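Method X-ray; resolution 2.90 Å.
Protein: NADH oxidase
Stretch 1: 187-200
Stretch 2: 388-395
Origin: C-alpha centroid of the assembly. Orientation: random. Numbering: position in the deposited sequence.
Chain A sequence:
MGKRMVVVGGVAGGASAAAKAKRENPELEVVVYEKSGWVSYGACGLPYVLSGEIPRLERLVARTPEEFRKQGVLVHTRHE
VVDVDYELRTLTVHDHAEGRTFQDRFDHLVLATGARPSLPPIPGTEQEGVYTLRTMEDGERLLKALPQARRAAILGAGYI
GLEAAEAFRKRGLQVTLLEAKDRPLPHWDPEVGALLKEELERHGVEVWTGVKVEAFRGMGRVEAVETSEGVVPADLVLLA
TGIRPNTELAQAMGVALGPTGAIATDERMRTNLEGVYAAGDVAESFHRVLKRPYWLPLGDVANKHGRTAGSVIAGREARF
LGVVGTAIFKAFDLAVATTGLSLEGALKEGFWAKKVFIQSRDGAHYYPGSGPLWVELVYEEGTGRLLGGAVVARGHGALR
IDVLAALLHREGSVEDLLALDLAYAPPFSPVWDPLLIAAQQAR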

# COMPACT_ATOMS: atom_id res chain seq x y z
N HIS A 187 23.10 -1.57 -5.05
CA HIS A 187 22.77 -0.22 -5.42
C HIS A 187 21.88 0.39 -4.38
O HIS A 187 21.52 1.51 -4.55
CB HIS A 187 22.13 -0.20 -6.80
CG HIS A 187 23.10 -0.51 -7.92
ND1 HIS A 187 22.75 -1.11 -9.12
CD2 HIS A 187 24.44 -0.28 -8.00
CE1 HIS A 187 23.82 -1.22 -9.89
NE2 HIS A 187 24.86 -0.75 -9.22
N TRP A 188 21.52 -0.33 -3.32
CA TRP A 188 20.76 0.24 -2.22
C TRP A 188 21.47 0.06 -0.90
O TRP A 188 22.19 -0.94 -0.70
CB TRP A 188 19.36 -0.34 -2.13
CG TRP A 188 18.48 0.44 -1.30
CD1 TRP A 188 18.12 0.20 -0.05
CD2 TRP A 188 17.79 1.62 -1.67
NE1 TRP A 188 17.26 1.15 0.43
CE2 TRP A 188 17.05 2.05 -0.56
CE3 TRP A 188 17.73 2.38 -2.83
CZ2 TRP A 188 16.29 3.21 -0.58
CZ3 TRP A 188 16.99 3.52 -2.84
CH2 TRP A 188 16.29 3.93 -1.72
N ASP A 189 21.21 0.97 0.03
CA ASP A 189 21.66 0.85 1.41
C ASP A 189 21.70 -0.57 1.98
O ASP A 189 20.93 -1.45 1.53
CB ASP A 189 20.80 1.73 2.25
CG ASP A 189 21.16 3.15 2.11
OD1 ASP A 189 22.33 3.48 1.76
OD2 ASP A 189 20.26 3.94 2.41
N PRO A 190 22.66 -0.86 2.87
CA PRO A 190 23.02 -2.30 2.97
C PRO A 190 22.18 -3.16 3.90
O PRO A 190 22.43 -4.35 3.84
CB PRO A 190 24.49 -2.27 3.37
CG PRO A 190 24.61 -1.13 4.08
CD PRO A 190 23.77 -0.06 3.38
N GLU A 191 21.23 -2.56 4.66
CA GLU A 191 20.27 -3.27 5.51
C GLU A 191 19.37 -4.16 4.60
O GLU A 191 19.00 -5.30 4.96
CB GLU A 191 19.36 -2.32 6.30
CG GLU A 191 19.90 -1.51 7.40
CD GLU A 191 20.71 -0.19 7.06
OE1 GLU A 191 21.30 -0.05 5.92
OE2 GLU A 191 20.74 0.69 8.01
N VAL A 192 18.99 -3.62 3.45
CA VAL A 192 18.16 -4.36 2.54
C VAL A 192 18.98 -5.49 1.97
O VAL A 192 18.56 -6.61 2.01
CB VAL A 192 17.52 -3.48 1.45
CG1 VAL A 192 16.92 -4.36 0.32
CG2 VAL A 192 16.52 -2.63 2.09
N GLY A 193 20.15 -5.19 1.41
CA GLY A 193 21.06 -6.23 0.92
C GLY A 193 21.21 -7.39 1.92
O GLY A 193 21.25 -8.55 1.51
N ALA A 194 21.30 -7.08 3.23
CA ALA A 194 21.39 -8.10 4.23
C ALA A 194 20.18 -9.04 4.30
O ALA A 194 20.34 -10.27 4.42
CB ALA A 194 21.54 -7.50 5.48
N LEU A 195 18.98 -8.44 4.33
CA LEU A 195 17.75 -9.17 4.49
C LEU A 195 17.64 -10.11 3.27
O LEU A 195 17.04 -11.21 3.35
CB LEU A 195 16.54 -8.23 4.54
CG LEU A 195 16.25 -7.45 5.82
CD1 LEU A 195 15.10 -6.55 5.66
CD2 LEU A 195 15.81 -8.34 6.90
N LEU A 196 18.23 -9.69 2.15
CA LEU A 196 18.13 -10.42 0.95
C LEU A 196 19.07 -11.58 0.95
O LEU A 196 18.66 -12.63 0.52
CB LEU A 196 18.42 -9.51 -0.20
CG LEU A 196 17.15 -8.93 -0.75
CD1 LEU A 196 17.51 -7.72 -1.51
CD2 LEU A 196 16.36 -9.87 -1.55
N LYS A 197 20.32 -11.40 1.39
CA LYS A 197 21.28 -12.52 1.54
C LYS A 197 20.72 -13.58 2.47
O LYS A 197 20.83 -14.73 2.18
CB LYS A 197 22.64 -12.07 2.08
CG LYS A 197 23.75 -13.12 2.09
CD LYS A 197 25.07 -12.35 2.32
CE LYS A 197 26.36 -13.13 2.24
NZ LYS A 197 26.56 -13.95 3.44
N GLU A 198 20.08 -13.18 3.57
CA GLU A 198 19.55 -14.14 4.48
C GLU A 198 18.45 -14.91 3.78
O GLU A 198 18.45 -16.08 3.84
CB GLU A 198 19.12 -13.47 5.76
CG GLU A 198 18.94 -14.38 6.89
CD GLU A 198 18.55 -13.67 8.17
OE1 GLU A 198 18.48 -12.41 8.17
OE2 GLU A 198 18.31 -14.39 9.18
N GLU A 199 17.54 -14.29 3.06
CA GLU A 199 16.53 -15.06 2.41
C GLU A 199 17.06 -15.93 1.33
O GLU A 199 16.54 -17.02 1.13
CB GLU A 199 15.40 -14.24 1.86
CG GLU A 199 14.21 -14.36 2.76
CD GLU A 199 13.18 -15.33 2.24
OE1 GLU A 199 13.08 -15.35 1.00
OE2 GLU A 199 12.50 -16.04 3.06
N LEU A 200 18.08 -15.50 0.61
CA LEU A 200 18.52 -16.33 -0.48
C LEU A 200 19.13 -17.57 0.11
O LEU A 200 18.96 -18.65 -0.44
CB LEU A 200 19.52 -15.60 -1.33
CG LEU A 200 19.05 -14.45 -2.19
CD1 LEU A 200 20.18 -13.57 -2.66
CD2 LEU A 200 18.49 -15.11 -3.29
N GLY A 388 14.28 9.53 -0.03
CA GLY A 388 14.24 8.16 -0.51
C GLY A 388 13.71 7.31 0.59
O GLY A 388 13.53 7.81 1.66
N GLY A 389 13.46 6.05 0.33
CA GLY A 389 12.74 5.23 1.31
C GLY A 389 12.72 3.79 0.83
O GLY A 389 12.86 3.56 -0.37
N ALA A 390 12.61 2.82 1.74
CA ALA A 390 12.41 1.46 1.28
C ALA A 390 11.33 0.82 2.08
O ALA A 390 11.13 1.18 3.21
CB ALA A 390 13.63 0.71 1.41
N VAL A 391 10.57 -0.10 1.57
CA VAL A 391 9.93 -0.96 2.56
C VAL A 391 10.08 -2.40 2.13
O VAL A 391 10.15 -2.64 0.91
CB VAL A 391 8.47 -0.61 2.93
CG1 VAL A 391 7.96 0.67 2.30
CG2 VAL A 391 7.62 -1.74 2.64
N VAL A 392 10.28 -3.32 3.07
CA VAL A 392 10.37 -4.69 2.64
C VAL A 392 9.39 -5.48 3.46
O VAL A 392 9.26 -5.20 4.65
CB VAL A 392 11.83 -5.28 2.50
CG1 VAL A 392 12.89 -4.35 2.96
CG2 VAL A 392 11.92 -6.63 3.10
N ALA A 393 8.63 -6.37 2.81
CA ALA A 393 7.55 -7.09 3.46
C ALA A 393 7.45 -8.46 2.82
O ALA A 393 8.21 -8.70 1.90
CB ALA A 393 6.32 -6.32 3.31
N ARG A 394 6.58 -9.37 3.31
CA ARG A 394 6.26 -10.55 2.49
C ARG A 394 5.10 -10.10 1.57
O ARG A 394 5.06 -10.39 0.40
CB ARG A 394 5.88 -11.74 3.35
CG ARG A 394 6.72 -11.86 4.63
CD ARG A 394 7.02 -13.31 5.09
NE ARG A 394 8.10 -13.37 6.10
CZ ARG A 394 9.44 -13.41 5.83
NH1 ARG A 394 9.89 -13.42 4.59
NH2 ARG A 394 10.38 -13.45 6.78
N GLY A 395 4.25 -9.25 2.11
CA GLY A 395 3.07 -8.67 1.46
C GLY A 395 2.95 -8.33 -0.01
O GLY A 395 3.82 -7.69 -0.49

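A helix, 190-200, lies over a strand, 388-393, with the two segments running the same way: their N-to-C directions differ by 18° and their axes approach to 10.2 Å. No hydrogen bond crosses between the stretches, so side-chain packing has to fill the gap. The backbones come nearest at Val-192 and Val-392, whose CA atoms are 7.8 Å apart.

The two periodicities set the pattern. On the strand, Ala-390 and Val-392 point toward the helix while Val-391 between them points away. On the other side, Trp-188, just before the helix, and then Val-192, Leu-195 and Glu-199 point toward the strand, following the three- and four-residue spacing of a helix face.

On the strand side, the positions facing the helix stretch grow from Gly-388 through Ala-390 to Val-392. Trp-188, with chi1 in t, brings its large indole obliquely against the first residues of the second stretch, which are small: CZ2 is 3.5 Å from Gly-389 O, and NE1, hydrogen-bonded elsewhere in the structure, is 3.8 Å from Ala-390 CB. A CB on Gly-388 would lie 3.9 Å from Trp-188 CH2. Farther along, branched aliphatic side chains meet. Val-392 meets two helix positions: its CG1 lies 4.1 Å from Val-192 CG2, and both CG1 and CG2 lie 4.1 Å from Leu-195 CD1. Val-192 CG2 also reaches Ala-390 CB, more loosely, at 4.5 Å.

Polarity returns beyond the strand. The CA-to-CB bond of exposed Arg-394 points sideways, but its long side chain brings NH1 to 4.0 Å from Glu-199 OE2. The charges are complementary, yet this is too far for a salt bridge. The whole contact covers a modest 269 Å², resting chiefly on apolar packing: Trp-188, Val-192, Ala-390 and Val-392 are buried, and Trp-188 and Val-392 give the largest areas.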